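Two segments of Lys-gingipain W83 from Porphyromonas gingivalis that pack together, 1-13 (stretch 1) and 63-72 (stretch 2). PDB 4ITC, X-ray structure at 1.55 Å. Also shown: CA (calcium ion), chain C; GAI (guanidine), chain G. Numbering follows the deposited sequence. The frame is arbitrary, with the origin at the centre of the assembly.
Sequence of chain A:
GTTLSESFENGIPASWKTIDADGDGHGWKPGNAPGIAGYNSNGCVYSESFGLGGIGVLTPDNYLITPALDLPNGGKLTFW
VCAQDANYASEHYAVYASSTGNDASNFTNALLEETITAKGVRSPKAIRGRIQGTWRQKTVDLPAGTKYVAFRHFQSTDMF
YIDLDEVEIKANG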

# COMPACT_ATOMS: atom_id res chain seq x y z
N GLY A 1 -9.96 9.32 -20.13
CA GLY A 1 -10.38 8.68 -18.84
C GLY A 1 -9.75 9.26 -17.56
O GLY A 1 -9.31 10.42 -17.54
N THR A 2 -9.70 8.43 -16.52
CA THR A 2 -9.26 8.82 -15.15
C THR A 2 -7.80 9.24 -15.01
O THR A 2 -6.88 8.52 -15.42
CB THR A 2 -9.45 7.64 -14.15
OG1 THR A 2 -10.84 7.50 -13.81
CG2 THR A 2 -8.66 7.87 -12.87
N THR A 3 -7.59 10.41 -14.40
CA THR A 3 -6.33 10.72 -13.77
C THR A 3 -6.76 10.67 -12.32
O THR A 3 -7.89 11.10 -11.94
CB THR A 3 -5.77 12.12 -14.13
OG1 THR A 3 -6.18 12.46 -15.44
CG2 THR A 3 -4.22 12.13 -14.10
N LEU A 4 -5.91 10.07 -11.50
CA LEU A 4 -6.12 10.07 -10.06
C LEU A 4 -4.76 10.38 -9.47
O LEU A 4 -3.75 9.87 -9.93
CB LEU A 4 -6.62 8.72 -9.57
CG LEU A 4 -6.67 8.51 -8.05
CD1 LEU A 4 -7.77 7.54 -7.73
CD2 LEU A 4 -5.35 8.03 -7.48
N SER A 5 -4.73 11.26 -8.49
CA SER A 5 -3.52 11.56 -7.79
C SER A 5 -3.87 11.70 -6.31
O SER A 5 -4.69 12.55 -5.96
CB SER A 5 -2.90 12.86 -8.35
OG SER A 5 -1.67 13.14 -7.68
N GLU A 6 -3.29 10.86 -5.45
CA GLU A 6 -3.59 10.91 -4.04
C GLU A 6 -2.34 10.87 -3.21
O GLU A 6 -1.54 9.93 -3.25
CB GLU A 6 -4.54 9.80 -3.60
CG GLU A 6 -4.89 9.85 -2.11
CD GLU A 6 -5.46 11.21 -1.66
OE1 GLU A 6 -6.50 11.61 -2.26
OE2 GLU A 6 -4.93 11.86 -0.72
N SER A 7 -2.14 11.99 -2.47
CA SER A 7 -0.96 12.17 -1.66
C SER A 7 -1.13 11.80 -0.20
O SER A 7 -0.16 11.77 0.57
CB SER A 7 -0.49 13.63 -1.76
OG SER A 7 -0.02 13.92 -3.07
N PHE A 8 -2.35 11.49 0.21
CA PHE A 8 -2.64 11.13 1.59
C PHE A 8 -2.17 12.14 2.65
O PHE A 8 -1.78 11.75 3.76
CB PHE A 8 -2.07 9.72 1.90
CG PHE A 8 -2.64 8.65 1.03
CD1 PHE A 8 -3.96 8.26 1.15
CD2 PHE A 8 -1.83 8.01 0.10
CE1 PHE A 8 -4.52 7.27 0.33
CE2 PHE A 8 -2.38 7.04 -0.71
CZ PHE A 8 -3.71 6.68 -0.62
N GLU A 9 -2.24 13.41 2.34
CA GLU A 9 -1.78 14.43 3.26
C GLU A 9 -2.80 14.67 4.35
O GLU A 9 -2.47 15.20 5.43
CB GLU A 9 -1.40 15.73 2.53
CG GLU A 9 -0.24 15.53 1.56
CD GLU A 9 0.97 14.91 2.21
OE1 GLU A 9 1.41 15.44 3.26
OE2 GLU A 9 1.53 13.92 1.68
N ASN A 10 -4.05 14.31 4.09
CA ASN A 10 -5.13 14.43 5.07
C ASN A 10 -5.92 13.14 5.22
O ASN A 10 -7.14 13.11 5.25
CB ASN A 10 -6.02 15.62 4.70
CG ASN A 10 -5.30 16.93 4.91
OD1 ASN A 10 -4.83 17.57 3.97
ND2 ASN A 10 -5.14 17.26 6.15
N GLY A 11 -5.19 12.03 5.30
CA GLY A 11 -5.81 10.77 5.59
C GLY A 11 -6.33 10.08 4.34
O GLY A 11 -6.01 10.43 3.21
N ILE A 12 -7.15 9.07 4.59
CA ILE A 12 -7.74 8.27 3.52
C ILE A 12 -9.14 8.83 3.22
O ILE A 12 -10.04 8.78 4.06
CB ILE A 12 -7.87 6.81 3.95
CG1 ILE A 12 -6.49 6.25 4.36
CG2 ILE A 12 -8.47 5.99 2.79
CD1 ILE A 12 -6.55 4.88 4.97
N PRO A 13 -9.33 9.35 2.00
CA PRO A 13 -10.66 9.89 1.69
C PRO A 13 -11.74 8.82 1.73
O PRO A 13 -11.48 7.65 1.43
CB PRO A 13 -10.50 10.47 0.30
CG PRO A 13 -9.05 10.64 0.08
CD PRO A 13 -8.36 9.60 0.91
N TYR A 63 -6.93 -4.57 2.70
CA TYR A 63 -7.07 -4.00 1.37
C TYR A 63 -7.31 -2.52 1.46
O TYR A 63 -8.08 -2.06 2.31
CB TYR A 63 -8.23 -4.58 0.61
CG TYR A 63 -8.16 -6.07 0.25
CD1 TYR A 63 -8.33 -7.05 1.19
CD2 TYR A 63 -7.99 -6.46 -1.06
CE1 TYR A 63 -8.30 -8.38 0.84
CE2 TYR A 63 -7.96 -7.78 -1.41
CZ TYR A 63 -8.14 -8.74 -0.44
OH TYR A 63 -8.14 -10.07 -0.79
N LEU A 64 -6.66 -1.77 0.58
CA LEU A 64 -6.92 -0.34 0.37
C LEU A 64 -7.25 -0.22 -1.12
O LEU A 64 -6.42 -0.59 -1.97
CB LEU A 64 -5.68 0.47 0.71
CG LEU A 64 -5.76 1.96 0.40
CD1 LEU A 64 -6.81 2.69 1.20
CD2 LEU A 64 -4.39 2.59 0.59
N ILE A 65 -8.43 0.31 -1.42
CA ILE A 65 -8.98 0.25 -2.75
C ILE A 65 -9.34 1.64 -3.24
O ILE A 65 -9.96 2.41 -2.51
CB ILE A 65 -10.24 -0.66 -2.75
CG1 ILE A 65 -9.86 -2.11 -2.35
CG2 ILE A 65 -10.94 -0.68 -4.11
CD1 ILE A 65 -10.99 -2.89 -1.76
N THR A 66 -8.94 1.94 -4.47
CA THR A 66 -9.27 3.22 -5.11
C THR A 66 -10.75 3.46 -5.28
O THR A 66 -11.57 2.55 -5.26
CB THR A 66 -8.61 3.34 -6.49
OG1 THR A 66 -9.22 2.38 -7.36
CG2 THR A 66 -7.07 3.18 -6.44
N PRO A 67 -11.11 4.74 -5.46
CA PRO A 67 -12.40 5.01 -6.06
C PRO A 67 -12.51 4.38 -7.45
O PRO A 67 -11.50 3.96 -8.04
CB PRO A 67 -12.40 6.56 -6.16
CG PRO A 67 -11.37 7.05 -5.26
CD PRO A 67 -10.34 5.97 -5.23
N ALA A 68 -13.72 4.33 -7.97
CA ALA A 68 -13.92 3.79 -9.30
C ALA A 68 -13.14 4.57 -10.34
O ALA A 68 -13.09 5.80 -10.29
CB ALA A 68 -15.40 3.82 -9.65
N LEU A 69 -12.63 3.85 -11.32
CA LEU A 69 -11.74 4.36 -12.34
C LEU A 69 -12.37 4.17 -13.73
O LEU A 69 -13.18 3.28 -13.95
CB LEU A 69 -10.42 3.60 -12.30
CG LEU A 69 -9.70 3.49 -10.95
CD1 LEU A 69 -8.52 2.53 -11.03
CD2 LEU A 69 -9.23 4.85 -10.47
N ASP A 70 -12.00 5.09 -14.65
CA ASP A 70 -12.44 5.07 -16.05
C ASP A 70 -11.22 4.91 -16.93
O ASP A 70 -10.50 5.88 -17.20
CB ASP A 70 -13.15 6.41 -16.36
CG ASP A 70 -13.72 6.47 -17.77
OD1 ASP A 70 -14.03 5.40 -18.34
OD2 ASP A 70 -13.88 7.61 -18.27
N LEU A 71 -10.98 3.67 -17.35
CA LEU A 71 -9.75 3.32 -18.03
C LEU A 71 -10.05 2.46 -19.24
O LEU A 71 -9.64 1.29 -19.31
CB LEU A 71 -8.84 2.58 -17.05
CG LEU A 71 -8.30 3.44 -15.90
CD1 LEU A 71 -7.55 2.56 -14.88
CD2 LEU A 71 -7.40 4.55 -16.38
N PRO A 72 -10.81 3.02 -20.20
CA PRO A 72 -11.22 2.20 -21.35
C PRO A 72 -10.08 1.66 -22.20
O PRO A 72 -10.24 0.61 -22.84
CB PRO A 72 -12.11 3.17 -22.17
CG PRO A 72 -11.63 4.52 -21.79
CD PRO A 72 -11.20 4.43 -20.34
CA CA C . 2.15 11.87 0.97
C GAI G . -11.58 4.69 4.37
N1 GAI G . -11.97 3.60 3.87
N2 GAI G . -11.71 5.85 3.72
N3 GAI G . -11.03 4.69 5.59

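The two stretches meet along a narrow seam that buries 419 Å², counting both sides. Polar contacts fasten one end, at Thr2 and Asp70, and aliphatic and aromatic side chains fill the rest.

Thr2 is the centre of the polar end and has the largest area covered by the other stretch. Its backbone N donates to Asp70 O (2.8 Å, nearly linear at 170°), while Asp70 N donates to Thr2 OG1 (2.8 Å, 159°). Both polar backbone groups of Asp70 are thus satisfied by one residue, whose hydroxyl stands in for a backbone carbonyl. The CA-to-CB bond of Thr2 points toward stretch 2, and the m rotamer (chi1 -76°) brings OG1 within reach of Asp70 N. The same conformation leaves the methyl for apolar packing, with Thr2 CG2 3.9 Å from Leu69 CD2. A beta-branched hydroxyl residue suits this place because it offers both surfaces from one short side chain. The carboxylate of Asp70 takes no part in these bonds; its CA-to-CB bond runs sideways. Beside the pair, Gly1 CA makes a CA-H...O contact with Asp70 O at 3.2 Å. An ideal CB on Gly1 would lie 2.2 Å from Asp70 O, a clash, so the close approach relies on the absence of a side chain.

Leu69 and Leu71 also start out sideways, but in both the m,t conformation brings the end of the side chain nearer stretch 1. Leu71 CD2 comes to 4.1 Å from Thr2 O. Leu69 CD2 lies 4.1 Å from Leu4 CD1, and this same Leu4 methyl, CD1, sits 3.9 Å from Pro67 CD. Leu4 points toward stretch 2 from its strand, with chi1 t (171°) and chi2 at 151°, and its CD1 reaches a site bordered by Leu69 and the compact ring of Pro67. The neighbouring Thr3 points away and makes no contact. Thr66 bonds within its own stretch, Thr66 OG1 donating to Pro67 O at 2.9 Å.

Farther along, buried Leu64 in the t,p conformation directs its two methyls to different partners: Leu64 CD1 lies 4.0 Å from Ile12 CG2, and Leu64 CD2 lies 4.3 Å from Phe8 CZ, meeting the ring obliquely. Phe8 has positive phi and psi (55°, 35°), and its m rotamer sends the ring toward Leu64, while Phe8 N donates to Glu6 OE2 at 2.8 Å. The residues on both sides of Phe8 bind the calcium ion, Ser7 through its backbone O (2.4 Å from the ion) and Glu9 through its side-chain OE2 (2.3 Å from the ion).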